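Long-range contacts in beta-glucoside phosphorylase BglX (Unidentified, PDB 5VQE), which probably cleaves beta-glucosides by phosphorolysis as a glycoside hydrolase family 3 phosphorylase, and here holds 2-deoxy-2-fluoro-alpha-D-glucopyranose in its pocket: residues Ala61-Pro66 / Leu88-Leu93; Thr108-Pro113 / Glu126-Val131; Asn142-Pro147 / Lys177-Gly182; Gly187-Ile192 / Gly234-Met239. All coordinates share one frame; numbering follows the deposited sequence.

Interaction 1. Residues Ala61-Pro66 / Leu88-Leu93. With G2F (2-deoxy-2-fluoro-alpha-D-glucopyranose), chain B.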
# COMPACT_ATOMS: atom_id res chain seq x y z
N ALA A 61 -7.46 -17.01 7.98
CA ALA A 61 -6.78 -15.75 8.28
C ALA A 61 -7.81 -14.65 8.47
O ALA A 61 -8.98 -14.80 8.10
CB ALA A 61 -5.79 -15.37 7.17
N VAL A 62 -7.36 -13.54 9.06
CA VAL A 62 -8.12 -12.30 9.10
C VAL A 62 -7.17 -11.16 8.75
O VAL A 62 -5.95 -11.28 8.87
CB VAL A 62 -8.78 -12.03 10.47
CG1 VAL A 62 -9.76 -13.13 10.81
CG2 VAL A 62 -7.73 -11.90 11.56
N MET A 63 -7.75 -10.04 8.32
CA MET A 63 -7.03 -8.78 8.15
C MET A 63 -7.72 -7.70 8.96
O MET A 63 -8.95 -7.55 8.88
CB MET A 63 -6.96 -8.34 6.68
CG MET A 63 -5.96 -7.19 6.48
SD MET A 63 -6.21 -6.13 5.03
CE MET A 63 -7.62 -5.17 5.58
N TYR A 64 -6.95 -6.95 9.73
CA TYR A 64 -7.46 -5.82 10.51
C TYR A 64 -7.47 -4.58 9.62
O TYR A 64 -6.44 -4.20 9.06
CB TYR A 64 -6.61 -5.55 11.75
CG TYR A 64 -6.57 -6.64 12.80
CD1 TYR A 64 -7.64 -7.50 12.99
CD2 TYR A 64 -5.46 -6.80 13.61
CE1 TYR A 64 -7.60 -8.49 13.94
CE2 TYR A 64 -5.41 -7.80 14.58
CZ TYR A 64 -6.49 -8.63 14.74
OH TYR A 64 -6.45 -9.62 15.69
N ARG A 65 -8.64 -3.96 9.49
CA ARG A 65 -8.72 -2.58 9.05
C ARG A 65 -8.11 -1.68 10.11
O ARG A 65 -7.85 -2.13 11.23
CB ARG A 65 -10.17 -2.18 8.79
CG ARG A 65 -10.77 -2.79 7.52
CD ARG A 65 -10.16 -2.19 6.24
NE ARG A 65 -10.16 -0.73 6.24
CZ ARG A 65 -11.25 0.02 6.15
NH1 ARG A 65 -12.45 -0.55 6.06
NH2 ARG A 65 -11.15 1.34 6.16
N PRO A 66 -7.89 -0.40 9.81
CA PRO A 66 -7.29 0.49 10.81
C PRO A 66 -8.24 0.81 11.95
O PRO A 66 -9.24 1.51 11.76
CB PRO A 66 -6.93 1.75 10.02
CG PRO A 66 -7.01 1.37 8.59
CD PRO A 66 -8.02 0.26 8.50
N LEU A 88 -3.48 -16.77 10.52
CA LEU A 88 -2.65 -15.69 10.00
C LEU A 88 -3.41 -14.39 10.18
O LEU A 88 -4.61 -14.32 9.89
CB LEU A 88 -2.30 -15.91 8.53
CG LEU A 88 -1.45 -17.15 8.22
CD1 LEU A 88 -1.36 -17.33 6.73
CD2 LEU A 88 -0.07 -17.04 8.83
N ILE A 89 -2.74 -13.37 10.71
CA ILE A 89 -3.35 -12.08 11.01
C ILE A 89 -2.63 -11.03 10.17
O ILE A 89 -1.47 -10.71 10.44
CB ILE A 89 -3.30 -11.74 12.50
CG1 ILE A 89 -4.09 -12.77 13.31
CG2 ILE A 89 -3.87 -10.36 12.76
CD1 ILE A 89 -3.92 -12.65 14.80
N ALA A 90 -3.32 -10.50 9.17
CA ALA A 90 -2.73 -9.61 8.19
C ALA A 90 -3.12 -8.15 8.44
O ALA A 90 -4.08 -7.85 9.15
CB ALA A 90 -3.15 -10.02 6.77
N CYS A 91 -2.34 -7.25 7.85
CA CYS A 91 -2.58 -5.82 7.92
C CYS A 91 -1.88 -5.15 6.75
O CYS A 91 -0.78 -5.57 6.35
CB CYS A 91 -2.09 -5.25 9.27
SG CYS A 91 -2.77 -3.62 9.72
N ASN A 92 -2.50 -4.09 6.21
CA ASN A 92 -1.89 -3.26 5.16
C ASN A 92 -0.96 -2.23 5.80
O ASN A 92 -1.22 -1.02 5.79
CB ASN A 92 -2.96 -2.55 4.33
CG ASN A 92 -3.73 -3.47 3.40
OD1 ASN A 92 -4.97 -3.51 3.40
ND2 ASN A 92 -3.00 -4.18 2.57
N LEU A 93 0.15 -2.71 6.36
CA LEU A 93 1.12 -1.84 7.02
C LEU A 93 2.07 -1.27 5.97
O LEU A 93 3.20 -1.72 5.80
CB LEU A 93 1.86 -2.59 8.12
CG LEU A 93 0.98 -3.05 9.28
CD1 LEU A 93 1.56 -4.30 9.90
CD2 LEU A 93 0.83 -1.94 10.32
C1 G2F B . -6.55 -5.40 -2.55
C2 G2F B . -5.47 -4.28 -2.72
C3 G2F B . -4.22 -4.69 -1.90
C4 G2F B . -4.65 -4.94 -0.42
C5 G2F B . -5.75 -6.06 -0.42
C6 G2F B . -6.29 -6.31 1.04
O3 G2F B . -3.35 -3.59 -1.87
O4 G2F B . -3.54 -5.47 0.25
O5 G2F B . -6.86 -5.60 -1.19
O6 G2F B . -6.67 -5.08 1.59
F2 G2F B . -5.13 -4.18 -4.03
O HOH W 1 -4.95 -2.49 7.12

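Interaction 2. Residues Thr108-Pro113 / Glu126-Val131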
# COMPACT_ATOMS: atom_id res chain seq x y z
N THR A 108 2.74 4.65 14.22
CA THR A 108 3.64 5.66 13.68
C THR A 108 3.50 5.74 12.16
O THR A 108 3.79 4.77 11.46
CB THR A 108 5.09 5.36 14.05
OG1 THR A 108 5.22 5.23 15.47
CG2 THR A 108 6.00 6.47 13.56
N TYR A 109 3.11 6.91 11.67
CA TYR A 109 3.13 7.20 10.23
C TYR A 109 4.53 7.67 9.87
O TYR A 109 4.93 8.79 10.19
CB TYR A 109 2.08 8.26 9.90
CG TYR A 109 1.85 8.52 8.42
CD1 TYR A 109 2.60 7.87 7.45
CD2 TYR A 109 0.89 9.43 7.99
CE1 TYR A 109 2.40 8.11 6.11
CE2 TYR A 109 0.68 9.67 6.64
CZ TYR A 109 1.44 9.00 5.71
OH TYR A 109 1.27 9.22 4.36
N VAL A 110 5.30 6.81 9.20
CA VAL A 110 6.68 7.12 8.83
C VAL A 110 6.70 7.92 7.54
O VAL A 110 7.04 9.11 7.54
CB VAL A 110 7.51 5.83 8.69
CG1 VAL A 110 8.94 6.15 8.23
CG2 VAL A 110 7.53 5.06 10.02
N ALA A 111 6.36 7.27 6.43
CA ALA A 111 6.41 7.90 5.12
C ALA A 111 5.71 7.00 4.12
O ALA A 111 5.58 5.79 4.33
CB ALA A 111 7.84 8.17 4.67
N SER A 112 5.25 7.61 3.02
CA SER A 112 4.87 6.81 1.87
C SER A 112 6.10 6.08 1.34
O SER A 112 7.24 6.52 1.57
CB SER A 112 4.27 7.69 0.77
OG SER A 112 5.25 8.59 0.25
N PRO A 113 5.91 4.96 0.64
CA PRO A 113 7.08 4.30 0.03
C PRO A 113 7.85 5.20 -0.92
O PRO A 113 9.08 5.11 -0.99
CB PRO A 113 6.44 3.10 -0.69
CG PRO A 113 5.23 2.79 0.12
CD PRO A 113 4.70 4.12 0.58
N GLU A 126 14.46 -0.26 5.02
CA GLU A 126 14.62 -1.21 6.12
C GLU A 126 13.98 -0.67 7.39
O GLU A 126 13.28 -1.40 8.10
CB GLU A 126 16.10 -1.51 6.35
CG GLU A 126 16.35 -2.66 7.33
CD GLU A 126 17.79 -3.14 7.31
OE1 GLU A 126 18.60 -2.59 6.54
OE2 GLU A 126 18.11 -4.08 8.07
N HIS A 127 14.20 0.61 7.68
CA HIS A 127 13.57 1.22 8.85
C HIS A 127 12.06 1.24 8.72
O HIS A 127 11.35 0.94 9.68
CB HIS A 127 14.12 2.64 9.06
CG HIS A 127 15.56 2.66 9.45
ND1 HIS A 127 16.34 3.80 9.36
CD2 HIS A 127 16.36 1.69 9.93
CE1 HIS A 127 17.56 3.52 9.76
NE2 HIS A 127 17.60 2.25 10.12
N LEU A 128 11.54 1.59 7.54
CA LEU A 128 10.10 1.52 7.32
C LEU A 128 9.56 0.13 7.66
O LEU A 128 8.56 -0.00 8.37
CB LEU A 128 9.76 1.87 5.87
CG LEU A 128 8.29 1.73 5.49
CD1 LEU A 128 7.45 2.73 6.28
CD2 LEU A 128 8.12 1.93 4.00
N GLY A 129 10.21 -0.91 7.12
CA GLY A 129 9.76 -2.26 7.40
C GLY A 129 9.82 -2.60 8.88
O GLY A 129 8.92 -3.26 9.41
N GLU A 130 10.88 -2.17 9.57
CA GLU A 130 10.97 -2.41 11.00
C GLU A 130 9.80 -1.77 11.74
O GLU A 130 9.21 -2.39 12.63
CB GLU A 130 12.30 -1.88 11.56
CG GLU A 130 13.48 -2.76 11.26
CD GLU A 130 14.56 -2.69 12.34
OE1 GLU A 130 14.23 -2.87 13.52
OE2 GLU A 130 15.73 -2.48 11.99
N VAL A 131 9.45 -0.53 11.41
CA VAL A 131 8.34 0.12 12.11
C VAL A 131 7.05 -0.65 11.86
O VAL A 131 6.27 -0.92 12.78
CB VAL A 131 8.19 1.59 11.70
CG1 VAL A 131 6.98 2.22 12.40
CG2 VAL A 131 9.45 2.36 12.05

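Interaction 3. Residues Asn142-Pro147 / Lys177-Gly182. With G2F (2-deoxy-2-fluoro-alpha-D-glucopyranose), chain B.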
# COMPACT_ATOMS: atom_id res chain seq x y z
N ASN A 142 0.93 -10.89 12.11
CA ASN A 142 2.04 -11.73 11.68
C ASN A 142 2.20 -11.77 10.16
O ASN A 142 2.99 -12.57 9.65
CB ASN A 142 1.89 -13.16 12.23
CG ASN A 142 0.55 -13.79 11.91
OD1 ASN A 142 0.01 -13.64 10.81
ND2 ASN A 142 0.00 -14.53 12.87
N TRP A 143 1.50 -10.89 9.43
CA TRP A 143 1.50 -10.91 7.97
C TRP A 143 1.23 -9.49 7.49
O TRP A 143 0.14 -8.97 7.73
CB TRP A 143 0.42 -11.87 7.47
CG TRP A 143 0.44 -12.20 6.01
CD1 TRP A 143 1.40 -11.88 5.09
CD2 TRP A 143 -0.56 -12.94 5.30
NE1 TRP A 143 1.05 -12.38 3.85
CE2 TRP A 143 -0.15 -13.03 3.96
CE3 TRP A 143 -1.77 -13.53 5.68
CZ2 TRP A 143 -0.91 -13.69 2.99
CZ3 TRP A 143 -2.53 -14.17 4.72
CH2 TRP A 143 -2.09 -14.26 3.40
N THR A 144 2.19 -8.86 6.84
CA THR A 144 1.97 -7.56 6.23
C THR A 144 1.79 -7.75 4.73
O THR A 144 2.57 -8.47 4.10
CB THR A 144 3.09 -6.56 6.52
OG1 THR A 144 2.73 -5.29 5.99
CG2 THR A 144 4.42 -6.99 5.90
N TYR A 145 0.73 -7.15 4.20
CA TYR A 145 0.44 -7.23 2.77
C TYR A 145 1.31 -6.24 2.01
O TYR A 145 0.81 -5.37 1.30
CB TYR A 145 -1.04 -6.93 2.51
CG TYR A 145 -2.03 -8.02 2.86
CD1 TYR A 145 -1.69 -9.37 2.80
CD2 TYR A 145 -3.34 -7.69 3.21
CE1 TYR A 145 -2.62 -10.35 3.09
CE2 TYR A 145 -4.27 -8.67 3.49
CZ TYR A 145 -3.91 -9.99 3.43
OH TYR A 145 -4.87 -10.95 3.72
N GLU A 146 2.62 -6.33 2.21
CA GLU A 146 3.59 -5.42 1.62
C GLU A 146 4.91 -6.17 1.49
O GLU A 146 5.14 -7.15 2.21
CB GLU A 146 3.79 -4.17 2.49
CG GLU A 146 2.54 -3.59 3.15
CD GLU A 146 1.65 -2.79 2.22
OE1 GLU A 146 2.12 -2.34 1.15
OE2 GLU A 146 0.46 -2.61 2.57
N PRO A 147 5.82 -5.72 0.62
CA PRO A 147 5.88 -4.46 -0.13
C PRO A 147 5.26 -4.46 -1.51
O PRO A 147 5.15 -5.48 -2.20
CB PRO A 147 7.39 -4.23 -0.26
CG PRO A 147 7.91 -5.61 -0.45
CD PRO A 147 7.06 -6.50 0.45
N LYS A 177 13.53 -5.23 -1.10
CA LYS A 177 14.31 -6.22 -0.36
C LYS A 177 14.62 -5.71 1.05
O LYS A 177 14.59 -6.48 2.02
CB LYS A 177 15.61 -6.53 -1.09
CG LYS A 177 15.49 -7.39 -2.33
CD LYS A 177 16.90 -7.69 -2.84
CE LYS A 177 16.93 -8.52 -4.10
NZ LYS A 177 18.35 -8.68 -4.56
N ALA A 178 14.94 -4.42 1.16
CA ALA A 178 15.23 -3.82 2.46
C ALA A 178 13.99 -3.78 3.35
O ALA A 178 14.07 -4.06 4.55
CB ALA A 178 15.79 -2.42 2.27
N TYR A 179 12.84 -3.40 2.78
CA TYR A 179 11.60 -3.46 3.55
C TYR A 179 11.40 -4.86 4.12
O TYR A 179 11.10 -5.03 5.31
CB TYR A 179 10.40 -3.05 2.67
CG TYR A 179 9.05 -3.15 3.37
CD1 TYR A 179 8.38 -4.36 3.46
CD2 TYR A 179 8.44 -2.03 3.93
CE1 TYR A 179 7.15 -4.47 4.08
CE2 TYR A 179 7.20 -2.12 4.57
CZ TYR A 179 6.57 -3.35 4.64
OH TYR A 179 5.34 -3.49 5.26
N CYS A 180 11.60 -5.87 3.28
CA CYS A 180 11.43 -7.24 3.75
C CYS A 180 12.45 -7.58 4.84
O CYS A 180 12.13 -8.31 5.78
CB CYS A 180 11.56 -8.22 2.59
SG CYS A 180 10.20 -8.12 1.38
N ARG A 181 13.68 -7.09 4.71
CA ARG A 181 14.66 -7.35 5.77
C ARG A 181 14.15 -6.83 7.10
O ARG A 181 14.27 -7.51 8.13
CB ARG A 181 16.01 -6.71 5.43
CG ARG A 181 16.86 -7.52 4.47
CD ARG A 181 18.34 -7.11 4.56
NE ARG A 181 18.56 -5.69 4.29
CZ ARG A 181 18.61 -5.16 3.07
NH1 ARG A 181 18.44 -5.92 1.99
NH2 ARG A 181 18.83 -3.86 2.92
N GLY A 182 13.59 -5.61 7.10
CA GLY A 182 13.09 -5.04 8.34
C GLY A 182 11.94 -5.84 8.93
O GLY A 182 11.83 -5.96 10.15
C1 G2F B . -6.55 -5.40 -2.55
C2 G2F B . -5.47 -4.28 -2.72
C3 G2F B . -4.22 -4.69 -1.90
C4 G2F B . -4.65 -4.94 -0.42
C5 G2F B . -5.75 -6.06 -0.42
C6 G2F B . -6.29 -6.31 1.04
O3 G2F B . -3.35 -3.59 -1.87
O4 G2F B . -3.54 -5.47 0.25
O5 G2F B . -6.86 -5.60 -1.19
O6 G2F B . -6.67 -5.08 1.59
F2 G2F B . -5.13 -4.18 -4.03

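Interaction 4. Residues Gly187-Ile192 / Gly234-Met239. With G2F (2-deoxy-2-fluoro-alpha-D-glucopyranose), chain B.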
# COMPACT_ATOMS: atom_id res chain seq x y z
N GLY A 187 9.60 -11.13 12.68
CA GLY A 187 8.80 -12.34 12.55
C GLY A 187 7.50 -12.15 11.81
O GLY A 187 6.53 -12.88 12.06
N VAL A 188 7.44 -11.19 10.89
CA VAL A 188 6.23 -10.87 10.15
C VAL A 188 6.44 -11.27 8.69
O VAL A 188 7.42 -10.85 8.06
CB VAL A 188 5.87 -9.38 10.28
CG1 VAL A 188 4.72 -9.01 9.35
CG2 VAL A 188 5.51 -9.06 11.73
N LEU A 189 5.52 -12.07 8.17
CA LEU A 189 5.56 -12.45 6.77
C LEU A 189 5.30 -11.25 5.88
O LEU A 189 4.53 -10.34 6.22
CB LEU A 189 4.50 -13.53 6.50
CG LEU A 189 4.55 -14.80 7.34
CD1 LEU A 189 3.31 -15.67 7.07
CD2 LEU A 189 5.81 -15.59 7.07
N THR A 190 5.94 -11.23 4.71
CA THR A 190 5.73 -10.18 3.73
C THR A 190 5.00 -10.71 2.49
O THR A 190 4.92 -11.92 2.26
CB THR A 190 7.06 -9.54 3.29
OG1 THR A 190 7.82 -10.48 2.52
CG2 THR A 190 7.87 -9.07 4.49
N THR A 191 4.48 -9.76 1.71
CA THR A 191 3.63 -10.03 0.55
C THR A 191 4.06 -9.11 -0.57
O THR A 191 3.84 -7.90 -0.48
CB THR A 191 2.16 -9.77 0.88
OG1 THR A 191 1.83 -10.38 2.13
CG2 THR A 191 1.23 -10.31 -0.23
N ILE A 192 4.62 -9.65 -1.64
CA ILE A 192 4.88 -8.82 -2.82
C ILE A 192 3.60 -8.71 -3.64
O ILE A 192 2.92 -9.71 -3.90
CB ILE A 192 6.05 -9.37 -3.64
CG1 ILE A 192 5.88 -10.87 -3.97
CG2 ILE A 192 7.37 -9.10 -2.91
CD1 ILE A 192 7.01 -11.43 -4.86
N GLY A 234 13.56 -14.51 -1.05
CA GLY A 234 12.82 -15.23 -0.03
C GLY A 234 11.44 -14.71 0.30
O GLY A 234 10.91 -15.04 1.37
N ALA A 235 10.83 -13.91 -0.57
CA ALA A 235 9.48 -13.45 -0.34
C ALA A 235 8.57 -14.61 0.04
O ALA A 235 8.51 -15.63 -0.65
CB ALA A 235 8.96 -12.75 -1.60
N GLU A 236 7.86 -14.45 1.16
CA GLU A 236 7.09 -15.55 1.71
C GLU A 236 5.75 -15.72 1.00
O GLU A 236 5.33 -16.85 0.74
CB GLU A 236 6.86 -15.35 3.20
CG GLU A 236 8.13 -15.34 4.03
CD GLU A 236 8.76 -13.97 4.15
OE1 GLU A 236 8.25 -13.00 3.54
OE2 GLU A 236 9.78 -13.87 4.87
N THR A 237 5.09 -14.61 0.68
CA THR A 237 3.77 -14.66 0.07
C THR A 237 3.72 -13.64 -1.06
O THR A 237 4.54 -12.73 -1.14
CB THR A 237 2.64 -14.38 1.09
OG1 THR A 237 2.53 -12.97 1.33
CG2 THR A 237 2.89 -15.11 2.42
N LEU A 238 2.74 -13.84 -1.94
CA LEU A 238 2.53 -13.01 -3.12
C LEU A 238 1.04 -12.79 -3.30
O LEU A 238 0.24 -13.72 -3.09
CB LEU A 238 3.15 -13.66 -4.36
CG LEU A 238 2.92 -13.02 -5.73
CD1 LEU A 238 4.13 -13.25 -6.60
CD2 LEU A 238 1.67 -13.60 -6.39
N MET A 239 0.66 -11.59 -3.68
CA MET A 239 -0.75 -11.25 -3.87
C MET A 239 -1.03 -11.13 -5.36
O MET A 239 -0.47 -10.27 -6.05
CB MET A 239 -1.12 -9.96 -3.15
CG MET A 239 -2.60 -9.62 -3.26
SD MET A 239 -3.10 -8.18 -2.30
CE MET A 239 -3.07 -8.83 -0.65
C1 G2F B . -6.55 -5.40 -2.55
C2 G2F B . -5.47 -4.28 -2.72
C3 G2F B . -4.22 -4.69 -1.90
C4 G2F B . -4.65 -4.94 -0.42
C5 G2F B . -5.75 -6.06 -0.42
C6 G2F B . -6.29 -6.31 1.04
O3 G2F B . -3.35 -3.59 -1.87
O4 G2F B . -3.54 -5.47 0.25
O5 G2F B . -6.86 -5.60 -1.19
O6 G2F B . -6.67 -5.08 1.59
F2 G2F B . -5.13 -4.18 -4.03
O HOH W 2 9.08 -12.96 7.59

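Interaction 1. Residues Ala61-Pro66 / Leu88-Leu93
The beta-alpha-beta unit formed by strand 61-64, helix 69-82 and strand 88-91 sets Val62 beside Ile89 in a parallel pair of barrel strands. Val62 engages the second strand through both of its backbone polar atoms: its N donates to Leu88 O at 3.0 Å, and its O receives Ala90 N at 2.8 Å in a nearly straight bond (174° at the hydrogen). Tyr64 N continues the pattern to Ala90 O, at 3.1 Å. On the side turned to helix 69-82, Val62 and Ile89 lie side by side and point the same way. The CG2 methyl of Ile89 sits over one face of the Tyr64 ring, 3.9 Å from the centroid, as a CH-pi contact. A hydrogen bond between the Tyr64 hydroxyl and Thr76 OG1 of that helix holds the far end of the ring. Ala61, Met63, Leu88 and Ala90 occupy the other face. There Met63 CG, anti to the backbone N (chi1 -168°), rests 4.0 Å from Ala90 CB, and the chain bends at chi3. Its SD comes within 3.6 Å of O6 of the bound sugar. Where the strands end, a water donates to Tyr64 O and accepts from Asn92 N at 3.1 Å. Met63 and Asn92 both line the sugar pocket, an arrangement typical of TIM barrels, whose ligands bind at the C-terminal ends of the parallel strands.

Interaction 2. Residues Thr108-Pro113 / Glu126-Val131
Thr108 OG1 is gripped by a hydrogen bond with Glu135 OE2 and a weak one with Gln376 N, while Thr108 CB packs 4.0 Å from Val131 CG1. The contact lays the irregular loop that follows barrel strand 88-91 against helix 122-138 in the glycosyl hydrolase family 3 N-terminal domain. No hydrogen bond crosses it, and the two segments meet mainly through hydrocarbon groups. Val110 is the central residue of the loop side. Its CG2 branch, beside the backbone N, reaches Val131 CG1 at 3.7 Å and also lies 3.9 Å from Val131 CG2, so that one methyl faces both branches of the valine on the helix. Val131 in turn holds CG1 anti to its backbone N (chi1 177°), which brings that methyl up to both Thr108 CB and Val110 CG2. Helix 378-391 covers the same patch, with Ile387 on Val110 and both His380 and Trp383 on Val131. At the far end of the loop Ser112 is the N-cap of helix 113-119: its OG accepts from Gly115 N and is also hydrogen-bonded with Tyr530 O. Val116 of that short helix touches Ala111 and Leu128, closing the packing on this side. Leu128, one turn before Val131, sends its CD1 methyl to Val110 CB at 3.9 Å, and the same methyl ends 4.1 Å from the carbonyl oxygen Ala111 O.

Interaction 3. Residues Asn142-Pro147 / Lys177-Gly182
The Tyr179 ring presents its edge to Thr144, whose CG2 lies near the ring plane, while Pro147 CB and Glu146 CB approach it obliquely. A pair of aromatic rings lies within 142-147: Tyr145 CE1 stands 3.6 Å above the plane of the Trp143 ring, over its centre, and Trp143 CZ2 lies in the plane of the Tyr145 ring, at its edge. Tyr145 carries this pair to the sugar, its CB being 3.7 Å from O4. Across the contact Thr144 and Tyr179 reach toward each other tip to tip, and Thr144 OG1, anti to the backbone N (chi1 -175°), donates to Tyr179 OH at 3.3 Å. The tyrosine hydroxyl is also hydrogen-bonded to Leu93 O, which holds it from a second direction. A phenylalanine in place of Tyr179 would probably leave both Leu93 O and Thr144 OG1 without this mate. Glu146 CB packs 3.2 Å from Tyr179 OH, but its carboxylate leads away to a salt bridge with Lys193, a residue that binds the sugar. The cis peptide bond before Pro147 turns the chain here; Pro147 CB meets Tyr179 CD1 at 3.9 Å, and Pro147 CD meets Cys180 SG at 3.7 Å. Helix 169-184 thereby covers strand 143-144 and the loop after it, while Leu128 and Cys132 of helix 122-138 pack on Tyr179 and strand 88-91 adjoins strand 143-144.

Interaction 4. Residues Gly187-Ile192 / Gly234-Met239
Glu236 begins its path across the contact at CB, 4.0 Å from Leu189 CD2. The next carbon, CG, passes the same methyl at 3.8 Å, and a bend at chi2 (88°) then sets CD on the Thr190 side. OE1 accepts twice: from Thr190 OG1 at 2.8 Å, nearly in line with its C-O bond, and from Thr190 N at 3.1 Å, which comes from above the carboxylate plane. OE2 accepts a hydrogen bond from a water that also donates to Val188 O, and forms a salt bridge with Arg184. An alanine at Glu236 would probably leave Thr190 N, Thr190 OG1 and the charge of Arg184 without their mate. Beyond it the two chains pair as parallel barrel strands. Thr237 OG1, in the crowded position between N and carbonyl carbon, donates to Thr190 O at 2.8 Å; Ile192 N binds Thr237 O, and Met239 N binds Ile192 O at 2.9 Å. Ile192 CD1 packs against Leu238 CD1, at 3.8 Å, and against Ala235 CB. Met239 ends at the sugar, its CE 3.5 Å from O4. With several donors and an arginine around it, the buried carboxylate is probably ionised.

Overall arrangement
From the N terminus the contacts close in series, none nesting or crossing. Interaction 1 closes first, over helix 69-82; interaction 2 follows, bridging the short helix 113-119 to lay the loop after strand 88-91 on helix 122-138. Strand 143-144 comes next, and interaction 3 folds helix 169-184 back onto it. Interaction 4 closes the longest loop, through helix 216-232, and pairs strands 191-195 and 237-244. Interactions 1 and 3 share a sheet, through neighbouring strands 88-91 and 143-144. Backbone bonds such as Thr144 N to Leu189 O continue from 3 to 4. Interactions 2 and 3 meet between helices 122-138 and 169-184. Interactions 1, 3 and 4 all reach the sugar.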